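Local coordinates for protein coenzyme A transferase (Yersinia pestis, PDB 3QLI) that probably transfers coenzyme A from an acyl-CoA to a carboxylate such as acetate, and is a potential virulence factor, at residues 86-91 with 109-114; 142-147 with 167-172; 285-290 with 317-322; 417-422 with 430-435. All blocks are in the same frame, centred on the assembly; numbering follows the deposited sequence.

How the interactions relate
From the N terminus the four contacts follow one another in series, each closing its own loop before the next opens; none nests or crosses. Interaction 1 ties the turn before strand 94-98 to the end of helix 103-114, beside that strand, the outermost of the parallel six-stranded sheet. Interaction 2 seats helix 166-172 on strand 143-148, an inner strand of that sheet, with its centre about 26 Å from that of interaction 1. Interaction 3 joins the loop 285-290 to helix 317-320 and comes within about 6 Å of interaction 2 at the nearest atoms, without touching it. Interaction 4 lies in the mixed sheet, where strand 417-420 meets helix 426-434.

Interaction 1: residues 86-91 with 109-114; sequences LRYELN and IRRGIE
Tyr88 and Arg111 mark the closest backbone approach of the two segments, with Tyr88 CA 8.4 Å from Arg111 CA, a gap wide enough for side chains to fill. Tyr88 sits in a short 3-10 turn, where Asn91 N bonds to Tyr88 O, whereas 109-114 forms the last residues of helix 103-114. The motif across the gap is an offset, parallel stack of guanidinium on the tyrosine ring. The guanidinium of Arg111 lies flat over one face of the Tyr88 ring: the planes differ by only 3° and the centres are 4.3 Å apart. The overlap is offset, since Arg111 NE stands over the rim, 3.5 Å from Tyr88 CD2. Nearer the backbone, Arg111 CD makes a CH-pi contact 3.7 Å from the centroid of the Tyr88 ring, so aliphatic chain and charged end share one face. Arg111 reaches this place because its CG is anti to the backbone N (chi1 -178°) and the chain stays extended to NE. At the far end, the phenol of Tyr88 hydrogen-bonds to Asp115, just past the helix segment, which fixes the outer end of the ring beside the helix. Glu89 adds opposite charge near the stack, but its OE2 lies well out of the guanidinium plane and no N-H points at it; its other oxygen, OE1, forms a salt bridge with Arg87. The contact thus joins turn to helix in the Acetyl-CoA hydrolase/transferase N-terminal region; the side chain of Arg111 is about 10 Å from that of Arg106, a CoA-binding residue. The hydroxyl itself meets the helix backbone, Tyr88 OH 3.4 Å from Gly112 CA.

Interaction 2: residues 142-147 with 167-172; sequences DTFMHT and SRIARS
Phe144 turns its ring toward the helix 167-172, and Ile169 is laid over one face of it. The two side chains cross at about a right angle, with the branched carbon of the isoleucine over the aromatic ring: Ile169 CB is 4.1 Å from the centroid of the Phe144 ring and 16° off its normal, a CH-pi contact over the face. The methyl CG2 of Ile169 makes the closest approach, 3.5 Å from Phe144 CD1, and it also packs against Phe144 CG and CB. Its position follows from the torsion of Ile169, which sets CG2 anti to the backbone N and leaves CG1 beside that N (chi1 -56°), so that the CG1 branch leads away from the ring. Ala170 approaches the other ortho carbon obliquely: its CA is 3.8 Å from Phe144 CD2, and its CB is 4.1 Å from the same atom. Phe144 therefore meets two successive helix residues, one over its face and the next beside CD2. All three residues are buried, and no hydrogen bond crosses between the segments, so the evidence is for purely apolar packing. The backbones come close to allow it, with Phe144 CA 6.1 Å from Ala170 CA.

This is helix-on-sheet packing in a Rossmann-like alpha/beta domain. Strand 143-148 runs between the parallel strands 41-44 and 175-180; Phe144 also touches Ser43 of the former, and Ala170 touches Phe176 of the latter. Beyond the isoleucine, helix 131-139 continues the apolar layer, with Ile169 packed on its Leu135 and Ala136.

Interaction 3: residues 285-290 with 317-322; sequences TLDRGR and VDYVND
Asp287 opens a type II beta turn that runs to Arg290, in a loop whose nearest CA pair to helix 317-320, Leu286 and Val320, is still 10.8 Å apart; the gap is spanned mainly by the long side chain of Tyr319. Its phenol donates a hydrogen bond to Asp287, with Tyr319 OH 2.6 Å from Asp287 OD2. The oxygen sits at the edge of the tyrosine ring and in its plane, whereas the carboxylate is turned almost perpendicular to that ring, the two planes 84° apart. The phenol meets OD2 on the syn side, 23° out of the carboxylate plane. Tyr319 is directed there by a CG anti to its own backbone N (chi1 174°), which carries the ring from the helix out to the loop.

The other carboxylate oxygen has a different task. Arg290 NH2 donates to Asp287 OD1 at 2.7 Å on the anti side, as part of a salt bridge, and Arg290 NE adds a weak bond to the same oxygen. Arg315 forms a second salt bridge to OD1 and also makes a cation-pi contact with Tyr319, so two arginines share OD1, which would probably stabilise the negative charge of the acid. Leu286 supplies the apolar border: its CD1 lies 3.6 Å from Tyr319 OH, obliquely to the ring.

Both Leu286 and Tyr319 touch Ile325 of helix 323-326, while Asp287 packs on Val292 of strand 291-293. Just after Val320, Asn321 hydrogen-bonds to Glu264, which binds CoA covalently, so the residue after helix 317-320 touches the CoA-attachment glutamate, while Tyr319 ties the helix to the 285-290 loop.

Interaction 4: residues 417-422 with 430-435; sequences GAVNLK and ALRIIE
A water links Asn420 to Arg432 across the contact: it donates to Asn420 O at 2.9 Å and accepts from Arg432 NH1 at 2.9 Å. With no direct hydrogen bond between the segments, this water carries the polar part of the contact. Arg432 reaches it with a chain extended from CG to NE, leaving its CB to do the packing. There Val419, pointing toward the helix, straddles the start of the arginine: Val419 CG1 lies 3.9 Å from Arg432 CB, and Val419 CG2 is 3.7 Å from Arg432 O. The valine places CG1 anti to its backbone N (chi1 175°) and CG2 beside that N, and both methyls meet Arg432. Further along, Leu421 and Ile433 cross at about a right angle, with Leu421 CD2 3.9 Å from Ile433 CG1 and equally near its CD1. The strand ends in an Asx turn, in which Asn420 OD1 accepts from Lys422 N at 3.1 Å, the donor standing above the carbonyl plane. Lys422 NZ bonds to Gln130 of the second subunit and to Ile407 O, so the turn also faces the dimer partner. Val419 and Ile433 both pack on Ile412 of strand 411-414. Such packing of a helix on the edge strand of a sheet is a familiar feature of alpha/beta folds, here at the edge of the mixed sheet, where 417-420 pairs antiparallel with 411-414.

Interaction 1: residues 86-91 with 109-114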
# COMPACT_ATOMS: atom_id res chain seq x y z
N LEU A 86 16.53 -22.32 -15.73
CA LEU A 86 15.34 -21.75 -16.34
C LEU A 86 15.19 -22.04 -17.84
O LEU A 86 14.23 -21.58 -18.46
CB LEU A 86 15.27 -20.24 -16.08
CG LEU A 86 15.20 -19.83 -14.61
CD1 LEU A 86 15.03 -18.32 -14.47
CD2 LEU A 86 14.08 -20.56 -13.89
N ARG A 87 16.13 -22.78 -18.43
CA ARG A 87 16.04 -23.07 -19.86
C ARG A 87 14.70 -23.72 -20.17
O ARG A 87 14.27 -24.63 -19.47
CB ARG A 87 17.18 -23.99 -20.32
CG ARG A 87 18.53 -23.29 -20.45
CD ARG A 87 19.47 -24.04 -21.40
NE ARG A 87 19.51 -25.49 -21.16
CZ ARG A 87 20.29 -26.08 -20.25
NH1 ARG A 87 21.07 -25.34 -19.48
NH2 ARG A 87 20.28 -27.40 -20.11
N TYR A 88 14.04 -23.24 -21.22
CA TYR A 88 12.70 -23.70 -21.59
C TYR A 88 12.59 -25.22 -21.60
O TYR A 88 11.60 -25.79 -21.13
CB TYR A 88 12.31 -23.12 -22.96
CG TYR A 88 10.86 -23.33 -23.35
CD1 TYR A 88 9.89 -22.39 -23.00
CD2 TYR A 88 10.47 -24.45 -24.07
CE1 TYR A 88 8.57 -22.57 -23.35
CE2 TYR A 88 9.15 -24.63 -24.43
CZ TYR A 88 8.20 -23.69 -24.07
OH TYR A 88 6.89 -23.87 -24.43
N GLU A 89 13.62 -25.88 -22.10
CA GLU A 89 13.57 -27.33 -22.29
C GLU A 89 13.49 -28.09 -20.97
O GLU A 89 13.13 -29.26 -20.94
CB GLU A 89 14.78 -27.82 -23.07
CG GLU A 89 15.13 -26.94 -24.26
CD GLU A 89 16.09 -25.83 -23.89
OE1 GLU A 89 17.24 -26.15 -23.47
OE2 GLU A 89 15.71 -24.65 -24.01
N LEU A 90 13.82 -27.42 -19.87
CA LEU A 90 13.79 -28.05 -18.56
C LEU A 90 12.54 -27.68 -17.77
O LEU A 90 12.37 -28.09 -16.62
CB LEU A 90 15.03 -27.67 -17.75
CG LEU A 90 16.40 -27.88 -18.39
CD1 LEU A 90 17.51 -27.37 -17.48
CD2 LEU A 90 16.62 -29.35 -18.73
N ASN A 91 11.66 -26.89 -18.39
CA ASN A 91 10.44 -26.43 -17.75
C ASN A 91 9.54 -27.53 -17.18
O ASN A 91 8.74 -27.27 -16.28
CB ASN A 91 9.64 -25.55 -18.71
CG ASN A 91 8.67 -24.64 -17.98
OD1 ASN A 91 7.51 -25.00 -17.76
ND2 ASN A 91 9.14 -23.45 -17.60
N ILE A 109 7.51 -16.89 -21.19
CA ILE A 109 6.04 -16.83 -21.22
C ILE A 109 5.55 -16.78 -22.65
O ILE A 109 4.61 -17.49 -23.04
CB ILE A 109 5.49 -15.61 -20.47
CG1 ILE A 109 5.75 -15.73 -18.97
CG2 ILE A 109 3.98 -15.46 -20.74
CD1 ILE A 109 5.41 -14.47 -18.18
N ARG A 110 6.19 -15.93 -23.44
CA ARG A 110 5.80 -15.73 -24.83
C ARG A 110 6.04 -17.00 -25.64
O ARG A 110 5.20 -17.40 -26.45
CB ARG A 110 6.52 -14.52 -25.43
CG ARG A 110 5.93 -13.19 -24.93
CD ARG A 110 6.88 -12.02 -25.09
NE ARG A 110 6.28 -10.80 -24.57
CZ ARG A 110 6.96 -9.72 -24.20
NH1 ARG A 110 8.28 -9.70 -24.30
NH2 ARG A 110 6.31 -8.65 -23.74
N ARG A 111 7.18 -17.64 -25.41
CA ARG A 111 7.50 -18.88 -26.11
C ARG A 111 6.46 -19.94 -25.77
O ARG A 111 6.03 -20.71 -26.63
CB ARG A 111 8.90 -19.36 -25.74
CG ARG A 111 9.33 -20.62 -26.45
CD ARG A 111 10.77 -20.96 -26.15
NE ARG A 111 11.18 -22.23 -26.74
CZ ARG A 111 12.42 -22.69 -26.76
NH1 ARG A 111 13.40 -21.96 -26.23
NH2 ARG A 111 12.70 -23.86 -27.32
N GLY A 112 6.06 -19.99 -24.50
CA GLY A 112 5.08 -20.96 -24.05
C GLY A 112 3.73 -20.80 -24.71
O GLY A 112 3.10 -21.78 -25.09
N ILE A 113 3.29 -19.55 -24.86
CA ILE A 113 2.01 -19.28 -25.50
C ILE A 113 2.06 -19.75 -26.95
O ILE A 113 1.11 -20.32 -27.47
CB ILE A 113 1.64 -17.79 -25.45
CG1 ILE A 113 1.35 -17.37 -24.01
CG2 ILE A 113 0.44 -17.51 -26.33
CD1 ILE A 113 0.08 -17.97 -23.44
N GLU A 114 3.20 -19.50 -27.59
CA GLU A 114 3.42 -19.89 -28.97
C GLU A 114 3.37 -21.41 -29.09
O GLU A 114 2.84 -21.96 -30.05
CB GLU A 114 4.76 -19.36 -29.47
CG GLU A 114 4.71 -17.93 -29.98
CD GLU A 114 3.75 -17.77 -31.15
OE1 GLU A 114 4.12 -18.16 -32.28
OE2 GLU A 114 2.64 -17.25 -30.94

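Interaction 2: residues 142-147 with 167-172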
# COMPACT_ATOMS: atom_id res chain seq x y z
N ASP A 142 13.09 -25.76 1.15
CA ASP A 142 13.86 -26.93 1.53
C ASP A 142 15.36 -26.75 1.30
O ASP A 142 16.18 -27.17 2.11
CB ASP A 142 13.31 -28.16 0.80
CG ASP A 142 11.83 -28.37 1.08
OD1 ASP A 142 11.52 -28.80 2.21
OD2 ASP A 142 10.98 -28.09 0.20
N THR A 143 15.70 -26.10 0.19
CA THR A 143 17.11 -25.86 -0.15
C THR A 143 17.28 -24.42 -0.60
O THR A 143 16.50 -23.92 -1.42
CB THR A 143 17.60 -26.77 -1.31
OG1 THR A 143 17.41 -28.14 -0.96
CG2 THR A 143 19.09 -26.53 -1.56
N PHE A 144 18.30 -23.76 -0.04
CA PHE A 144 18.67 -22.42 -0.47
C PHE A 144 20.12 -22.41 -0.96
O PHE A 144 20.99 -23.01 -0.31
CB PHE A 144 18.49 -21.42 0.68
CG PHE A 144 18.60 -19.99 0.24
CD1 PHE A 144 17.65 -19.43 -0.60
CD2 PHE A 144 19.68 -19.20 0.65
CE1 PHE A 144 17.75 -18.12 -1.02
CE2 PHE A 144 19.79 -17.87 0.22
CZ PHE A 144 18.83 -17.33 -0.61
N MET A 145 20.37 -21.77 -2.10
CA MET A 145 21.72 -21.69 -2.68
C MET A 145 22.08 -20.23 -2.95
O MET A 145 21.26 -19.48 -3.48
CB MET A 145 21.81 -22.53 -3.98
CG MET A 145 21.14 -23.91 -3.83
SD MET A 145 21.69 -25.16 -5.03
CE MET A 145 21.12 -24.37 -6.54
N HIS A 146 23.30 -19.83 -2.60
CA HIS A 146 23.72 -18.43 -2.70
C HIS A 146 25.25 -18.40 -2.86
O HIS A 146 25.96 -19.17 -2.20
CB HIS A 146 23.28 -17.69 -1.42
CG HIS A 146 23.20 -16.19 -1.53
ND1 HIS A 146 24.32 -15.38 -1.58
CD2 HIS A 146 22.13 -15.36 -1.50
CE1 HIS A 146 23.93 -14.11 -1.61
NE2 HIS A 146 22.61 -14.07 -1.57
N THR A 147 25.75 -17.54 -3.74
CA THR A 147 27.20 -17.27 -3.85
C THR A 147 27.66 -16.43 -2.65
O THR A 147 26.97 -15.49 -2.23
CB THR A 147 27.50 -16.52 -5.16
OG1 THR A 147 27.04 -17.30 -6.27
CG2 THR A 147 29.00 -16.18 -5.31
N SER A 167 19.28 -13.38 3.64
CA SER A 167 19.80 -13.53 5.00
C SER A 167 18.85 -14.30 5.92
O SER A 167 19.29 -14.97 6.87
CB SER A 167 20.15 -12.16 5.61
OG SER A 167 19.01 -11.33 5.70
N ARG A 168 17.55 -14.22 5.66
CA ARG A 168 16.58 -15.04 6.40
C ARG A 168 16.53 -16.48 5.90
O ARG A 168 16.56 -17.44 6.68
CB ARG A 168 15.18 -14.42 6.29
CG ARG A 168 14.04 -15.33 6.78
CD ARG A 168 14.10 -15.55 8.28
NE ARG A 168 13.02 -16.42 8.77
CZ ARG A 168 11.79 -16.01 9.05
NH1 ARG A 168 11.44 -14.74 8.88
NH2 ARG A 168 10.89 -16.88 9.49
N ILE A 169 16.45 -16.65 4.58
CA ILE A 169 16.20 -17.98 4.03
C ILE A 169 17.44 -18.86 4.15
O ILE A 169 17.32 -20.08 4.24
CB ILE A 169 15.71 -17.94 2.58
CG1 ILE A 169 14.45 -17.07 2.48
CG2 ILE A 169 15.44 -19.36 2.06
CD1 ILE A 169 13.37 -17.45 3.50
N ALA A 170 18.63 -18.25 4.17
CA ALA A 170 19.87 -19.00 4.40
C ALA A 170 19.81 -19.73 5.73
O ALA A 170 20.38 -20.82 5.89
CB ALA A 170 21.09 -18.07 4.35
N ARG A 171 19.12 -19.11 6.68
CA ARG A 171 18.96 -19.66 8.02
C ARG A 171 17.70 -20.51 8.15
O ARG A 171 17.71 -21.54 8.83
CB ARG A 171 18.98 -18.54 9.06
CG ARG A 171 20.32 -17.78 9.07
CD ARG A 171 20.26 -16.46 9.78
NE ARG A 171 21.60 -15.97 10.09
CZ ARG A 171 22.37 -15.28 9.25
NH1 ARG A 171 21.95 -14.98 8.01
NH2 ARG A 171 23.58 -14.88 9.65
N SER A 172 16.62 -20.11 7.50
CA SER A 172 15.37 -20.86 7.62
C SER A 172 15.28 -22.09 6.69
O SER A 172 14.58 -23.03 7.01
CB SER A 172 14.14 -19.97 7.44
OG SER A 172 14.05 -19.05 8.53

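Interaction 3: residues 285-290 with 317-322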
# COMPACT_ATOMS: atom_id res chain seq x y z
N THR A 285 18.57 9.51 10.76
CA THR A 285 18.14 9.14 12.10
C THR A 285 18.50 7.68 12.39
O THR A 285 18.97 7.35 13.48
CB THR A 285 16.62 9.37 12.25
OG1 THR A 285 16.36 10.77 12.16
CG2 THR A 285 16.10 8.81 13.59
N LEU A 286 18.28 6.81 11.41
CA LEU A 286 18.65 5.40 11.59
C LEU A 286 19.93 5.12 10.83
O LEU A 286 20.21 5.76 9.81
CB LEU A 286 17.54 4.49 11.05
CG LEU A 286 16.16 4.67 11.67
CD1 LEU A 286 15.13 3.67 11.07
CD2 LEU A 286 16.25 4.51 13.19
N ASP A 287 20.71 4.15 11.32
CA ASP A 287 21.93 3.75 10.62
C ASP A 287 22.83 4.94 10.34
O ASP A 287 23.43 5.06 9.27
CB ASP A 287 21.57 3.05 9.32
CG ASP A 287 20.56 1.94 9.53
OD1 ASP A 287 20.92 0.89 10.09
OD2 ASP A 287 19.39 2.12 9.13
N ARG A 288 22.92 5.85 11.30
CA ARG A 288 23.71 7.04 11.06
C ARG A 288 25.14 6.66 10.73
O ARG A 288 25.73 5.77 11.36
CB ARG A 288 23.64 8.00 12.25
CG ARG A 288 24.39 9.32 12.01
CD ARG A 288 24.16 10.31 13.15
NE ARG A 288 25.11 11.42 13.10
CZ ARG A 288 24.87 12.65 13.55
NH1 ARG A 288 23.68 12.94 14.08
NH2 ARG A 288 25.80 13.59 13.45
N GLY A 289 25.69 7.30 9.71
CA GLY A 289 27.07 7.04 9.32
C GLY A 289 27.25 5.91 8.31
O GLY A 289 28.36 5.68 7.84
N ARG A 290 26.18 5.20 7.97
CA ARG A 290 26.34 4.06 7.06
C ARG A 290 25.29 4.05 5.96
O ARG A 290 24.14 4.41 6.19
CB ARG A 290 26.39 2.72 7.82
CG ARG A 290 25.11 2.34 8.50
CD ARG A 290 25.30 1.24 9.54
NE ARG A 290 24.05 0.98 10.26
CZ ARG A 290 23.96 0.26 11.37
NH1 ARG A 290 25.04 -0.31 11.90
NH2 ARG A 290 22.78 0.10 11.94
N VAL A 317 15.37 -7.10 3.59
CA VAL A 317 14.38 -6.30 2.86
C VAL A 317 13.18 -5.92 3.72
O VAL A 317 12.57 -4.88 3.51
CB VAL A 317 13.93 -7.00 1.55
CG1 VAL A 317 13.24 -8.35 1.87
CG2 VAL A 317 13.05 -6.07 0.72
N ASP A 318 12.87 -6.73 4.73
CA ASP A 318 11.73 -6.40 5.59
C ASP A 318 12.05 -5.23 6.52
O ASP A 318 11.15 -4.67 7.14
CB ASP A 318 11.23 -7.63 6.37
CG ASP A 318 12.32 -8.32 7.19
OD1 ASP A 318 13.46 -8.51 6.69
OD2 ASP A 318 12.04 -8.69 8.34
N TYR A 319 13.32 -4.85 6.61
CA TYR A 319 13.71 -3.60 7.27
C TYR A 319 13.79 -2.47 6.25
O TYR A 319 13.14 -1.42 6.39
CB TYR A 319 15.07 -3.76 7.96
CG TYR A 319 15.67 -2.49 8.56
CD1 TYR A 319 15.37 -2.11 9.86
CD2 TYR A 319 16.55 -1.69 7.83
CE1 TYR A 319 15.92 -0.96 10.42
CE2 TYR A 319 17.10 -0.54 8.38
CZ TYR A 319 16.77 -0.19 9.68
OH TYR A 319 17.32 0.95 10.25
N VAL A 320 14.59 -2.68 5.23
CA VAL A 320 14.91 -1.62 4.29
C VAL A 320 13.67 -1.08 3.61
O VAL A 320 13.53 0.15 3.43
CB VAL A 320 15.90 -2.10 3.22
CG1 VAL A 320 16.05 -1.05 2.12
CG2 VAL A 320 17.26 -2.44 3.87
N ASN A 321 12.77 -1.98 3.20
CA ASN A 321 11.58 -1.59 2.45
C ASN A 321 10.34 -1.42 3.33
O ASN A 321 9.23 -1.34 2.82
CB ASN A 321 11.27 -2.61 1.33
CG ASN A 321 12.16 -2.42 0.12
OD1 ASN A 321 13.38 -2.34 0.24
ND2 ASN A 321 11.54 -2.29 -1.07
N ASP A 322 10.51 -1.37 4.65
CA ASP A 322 9.38 -1.06 5.54
C ASP A 322 9.13 0.45 5.49
O ASP A 322 10.00 1.24 5.87
CB ASP A 322 9.71 -1.48 6.98
CG ASP A 322 8.56 -1.24 7.95
OD1 ASP A 322 7.64 -0.45 7.63
OD2 ASP A 322 8.59 -1.85 9.04

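Interaction 4: residues 417-422 with 430-435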
# COMPACT_ATOMS: atom_id res chain seq x y z
N GLY A 417 8.98 18.93 -16.91
CA GLY A 417 8.83 19.53 -15.59
C GLY A 417 8.35 18.53 -14.56
O GLY A 417 8.48 17.34 -14.76
N ALA A 418 7.77 19.03 -13.47
CA ALA A 418 7.39 18.20 -12.33
C ALA A 418 6.02 18.62 -11.81
O ALA A 418 5.64 19.79 -11.87
CB ALA A 418 8.42 18.33 -11.22
N VAL A 419 5.27 17.66 -11.27
CA VAL A 419 3.98 17.98 -10.66
C VAL A 419 3.84 17.20 -9.37
O VAL A 419 4.09 16.00 -9.35
CB VAL A 419 2.81 17.62 -11.59
CG1 VAL A 419 1.45 17.86 -10.89
CG2 VAL A 419 2.89 18.43 -12.89
N ASN A 420 3.43 17.88 -8.31
CA ASN A 420 3.06 17.25 -7.04
C ASN A 420 1.55 17.02 -7.05
O ASN A 420 0.77 17.97 -7.06
CB ASN A 420 3.47 18.16 -5.88
CG ASN A 420 3.03 17.64 -4.52
OD1 ASN A 420 2.39 16.60 -4.40
ND2 ASN A 420 3.37 18.40 -3.49
N LEU A 421 1.14 15.75 -7.09
CA LEU A 421 -0.28 15.40 -7.25
C LEU A 421 -1.10 15.41 -5.95
O LEU A 421 -2.34 15.38 -6.00
CB LEU A 421 -0.39 14.03 -7.93
CG LEU A 421 0.27 13.86 -9.30
CD1 LEU A 421 0.18 12.42 -9.75
CD2 LEU A 421 -0.43 14.77 -10.31
N LYS A 422 -0.45 15.43 -4.80
CA LYS A 422 -1.16 15.29 -3.52
C LYS A 422 -2.15 16.42 -3.24
O LYS A 422 -1.79 17.60 -3.29
CB LYS A 422 -0.18 15.15 -2.36
CG LYS A 422 0.63 13.84 -2.37
CD LYS A 422 -0.25 12.66 -1.94
CE LYS A 422 0.58 11.41 -1.77
NZ LYS A 422 -0.32 10.26 -1.44
N ALA A 430 -5.49 15.98 -13.95
CA ALA A 430 -5.49 15.77 -15.39
C ALA A 430 -4.88 16.98 -16.11
O ALA A 430 -4.03 16.83 -16.98
CB ALA A 430 -6.90 15.48 -15.93
N LEU A 431 -5.30 18.18 -15.71
CA LEU A 431 -4.81 19.39 -16.38
C LEU A 431 -3.30 19.57 -16.19
O LEU A 431 -2.59 19.92 -17.14
CB LEU A 431 -5.55 20.63 -15.87
CG LEU A 431 -7.04 20.74 -16.22
CD1 LEU A 431 -7.68 21.89 -15.46
CD2 LEU A 431 -7.26 20.90 -17.73
N ARG A 432 -2.80 19.31 -14.99
CA ARG A 432 -1.37 19.50 -14.73
C ARG A 432 -0.53 18.40 -15.35
O ARG A 432 0.58 18.66 -15.83
CB ARG A 432 -1.10 19.66 -13.23
CG ARG A 432 -1.72 20.91 -12.67
CD ARG A 432 -1.47 21.12 -11.21
NE ARG A 432 -2.08 22.38 -10.80
CZ ARG A 432 -1.97 22.93 -9.60
NH1 ARG A 432 -1.26 22.33 -8.63
NH2 ARG A 432 -2.57 24.09 -9.36
N ILE A 433 -1.06 17.19 -15.38
CA ILE A 433 -0.36 16.07 -15.98
C ILE A 433 -0.21 16.22 -17.49
O ILE A 433 0.82 15.89 -18.06
CB ILE A 433 -1.06 14.74 -15.65
CG1 ILE A 433 -0.89 14.42 -14.16
CG2 ILE A 433 -0.49 13.63 -16.52
CD1 ILE A 433 -1.78 13.26 -13.67
N ILE A 434 -1.26 16.71 -18.15
CA ILE A 434 -1.18 16.95 -19.59
C ILE A 434 -0.02 17.87 -19.94
O ILE A 434 0.61 17.72 -20.99
CB ILE A 434 -2.53 17.51 -20.12
CG1 ILE A 434 -3.57 16.39 -20.17
CG2 ILE A 434 -2.35 18.10 -21.50
CD1 ILE A 434 -5.02 16.88 -20.34
N GLU A 435 0.27 18.83 -19.07
CA GLU A 435 1.36 19.76 -19.35
C GLU A 435 2.74 19.12 -19.25
O GLU A 435 3.74 19.73 -19.66
CB GLU A 435 1.25 21.04 -18.50
CG GLU A 435 -0.02 21.86 -18.79
CD GLU A 435 -0.26 22.06 -20.30
OE1 GLU A 435 0.57 22.74 -20.93
OE2 GLU A 435 -1.25 21.53 -20.86
O HOH W 1 1.04 20.66 -8.05